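Local coordinates for endoglucanase (Thermotoga maritima, PDB 2FVG), which probably acts as a metal-dependent aminopeptidase of the M42 family, using two divalent metal cations per subunit, despite being named an endoglucanase, at residues C215-E220 / G298-P303. Sequence-based numbering, arbitrary orientation.
Sequences CAIVVE and GVISTP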
loop_
_atom_site.group_PDB
_atom_site.type_symbol
_atom_site.label_atom_id
_atom_site.label_comp_id
_atom_site.label_asym_id
_atom_site.label_seq_id
_atom_site.Cartn_x
_atom_site.Cartn_y
_atom_site.Cartn_z
ATOM N N CYS A 215 19.093 -4.616 -7.627
ATOM C CA CYS A 215 18.055 -3.695 -8.065
ATOM C C CYS A 215 16.739 -4.000 -7.374
ATOM O O CYS A 215 16.589 -5.054 -6.762
ATOM C CB CYS A 215 17.885 -3.727 -9.582
ATOM S SG CYS A 215 17.282 -5.269 -10.201
ATOM N N ALA A 216 15.788 -3.080 -7.507
ATOM C CA ALA A 216 14.499 -3.154 -6.839
ATOM C C ALA A 216 13.314 -2.899 -7.784
ATOM O O ALA A 216 13.439 -2.202 -8.794
ATOM C CB ALA A 216 14.483 -2.115 -5.687
ATOM N N ILE A 217 12.166 -3.474 -7.449
ATOM C CA ILE A 217 10.914 -3.221 -8.169
ATOM C C ILE A 217 9.993 -2.733 -7.064
ATOM O O ILE A 217 9.812 -3.437 -6.080
ATOM C CB ILE A 217 10.345 -4.515 -8.799
ATOM C CG1 ILE A 217 11.233 -5.008 -9.936
ATOM C CG2 ILE A 217 8.950 -4.292 -9.407
ATOM C CD1 ILE A 217 10.814 -6.413 -10.414
ATOM N N VAL A 218 9.483 -1.506 -7.169
ATOM C CA VAL A 218 8.523 -0.995 -6.193
ATOM C C VAL A 218 7.112 -1.190 -6.789
ATOM O O VAL A 218 6.841 -0.785 -7.918
ATOM C CB VAL A 218 8.806 0.504 -5.851
ATOM C CG1 VAL A 218 7.871 0.978 -4.786
ATOM C CG2 VAL A 218 10.247 0.667 -5.384
ATOM N N VAL A 219 6.244 -1.884 -6.057
ATOM C CA VAL A 219 4.863 -2.136 -6.459
ATOM C C VAL A 219 3.968 -1.147 -5.711
ATOM O O VAL A 219 3.833 -1.217 -4.481
ATOM C CB VAL A 219 4.459 -3.586 -6.154
ATOM C CG1 VAL A 219 3.019 -3.873 -6.603
ATOM C CG2 VAL A 219 5.413 -4.566 -6.911
ATOM N N GLU A 220 3.409 -0.191 -6.449
ATOM C CA GLU A 220 2.531 0.806 -5.867
ATOM C C GLU A 220 1.155 0.792 -6.515
ATOM O O GLU A 220 0.874 -0.015 -7.431
ATOM C CB GLU A 220 3.153 2.194 -5.997
ATOM C CG GLU A 220 4.408 2.345 -5.144
ATOM C CD GLU A 220 4.995 3.739 -5.159
ATOM O OE1 GLU A 220 4.637 4.536 -6.070
ATOM O OE2 GLU A 220 5.832 4.032 -4.256
ATOM N N GLY A 298 12.751 -0.027 -10.605
ATOM C CA GLY A 298 11.626 0.126 -11.494
ATOM C C GLY A 298 10.418 0.334 -10.590
ATOM O O GLY A 298 10.436 -0.057 -9.401
ATOM N N VAL A 299 9.387 0.990 -11.115
ATOM C CA VAL A 299 8.139 1.168 -10.369
ATOM C C VAL A 299 6.998 0.696 -11.255
ATOM O O VAL A 299 6.914 1.066 -12.438
ATOM C CB VAL A 299 7.891 2.638 -9.948
ATOM C CG1 VAL A 299 6.616 2.761 -9.121
ATOM C CG2 VAL A 299 9.071 3.195 -9.161
ATOM N N ILE A 300 6.151 -0.154 -10.691
ATOM C CA ILE A 300 4.970 -0.680 -11.353
ATOM C C ILE A 300 3.746 -0.375 -10.476
ATOM O O ILE A 300 3.749 -0.632 -9.264
ATOM C CB ILE A 300 5.130 -2.176 -11.591
ATOM C CG1 ILE A 300 6.302 -2.401 -12.552
ATOM C CG2 ILE A 300 3.886 -2.763 -12.227
ATOM C CD1 ILE A 300 6.750 -3.835 -12.637
ATOM N N SER A 301 2.710 0.196 -11.076
ATOM C CA SER A 301 1.540 0.565 -10.307
ATOM C C SER A 301 0.229 0.014 -10.845
ATOM O O SER A 301 -0.006 -0.019 -12.061
ATOM C CB SER A 301 1.418 2.094 -10.269
ATOM O OG SER A 301 2.583 2.693 -9.766
ATOM N N THR A 302 -0.616 -0.421 -9.925
ATOM C CA THR A 302 -1.979 -0.793 -10.239
ATOM C C THR A 302 -2.771 0.536 -10.242
ATOM O O THR A 302 -2.689 1.314 -9.292
ATOM C CB THR A 302 -2.555 -1.761 -9.178
ATOM O OG1 THR A 302 -1.750 -2.938 -9.154
ATOM C CG2 THR A 302 -4.015 -2.186 -9.528
ATOM N N PRO A 303 -3.506 0.825 -11.329
ATOM C CA PRO A 303 -4.327 2.051 -11.347
ATOM C C PRO A 303 -5.477 1.962 -10.337
ATOM O O PRO A 303 -5.993 0.881 -10.084
ATOM C CB PRO A 303 -4.924 2.062 -12.771
ATOM C CG PRO A 303 -4.087 1.118 -13.562
ATOM C CD PRO A 303 -3.615 0.067 -12.585
HETATM O O HOH W 1 -0.410 -2.606 -6.789
HETATM O O HOH W 2 3.206 5.191 -8.217
#
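Parallel pairing of neighbouring strands in the central mixed sheet of this M42 peptidase joins Ala216, Val218 and Glu220 to Gly298, Ile300 and Thr302, and holds Glu220, a predicted zinc ligand, as the last residue of 215-220. Alternate residues of each strand supply the five backbone hydrogen bonds that zigzag between them: Gly298 N to Ala216 O, Val218 N to Gly298 O, Ile300 N to Val218 O, Glu220 N to Ile300 O and Thr302 N to Glu220 O. The third, at 2.9 Å from Ile300 N to Val218 O, runs nearly along the C=O axis. Glu220 O takes three approaches: Thr302 N, a close CA-H...O contact from Ser301 CA at 3.0 Å, and a water that bridges to Thr302 OG1. On one face, Ile217 turns CG2 anti to its backbone N, where it meets Ile300 CD1 at 3.9 Å, the two side chains crossing at a slant. On the other face, Val218 CB approaches Val299 CG2 at 4.3 Å. Glu220 CB lies 3.8 Å from Ser301 OG. Extended beyond CG, the chain brings Glu220 OE1 4.0 Å from Val299 CG1. A second water donates to Glu220 OE1 and also hydrogen-bonds Ser301 OG, whereas OE2 hydrogen-bonds NE2 of His61, also predicted to bind at the same zinc site; these separate partners probably restrict how the carboxylate turns. Strand 55-61 flanks 215-220 along its other edge through backbone hydrogen bonds that join Cys215, Ile217 and Val219 to Leu57 and Ser59, while Ile326 of helix 316-332 packs against Val219 and Ile300, and Tyr252 meets Val218 and Val299 on the Glu220 face.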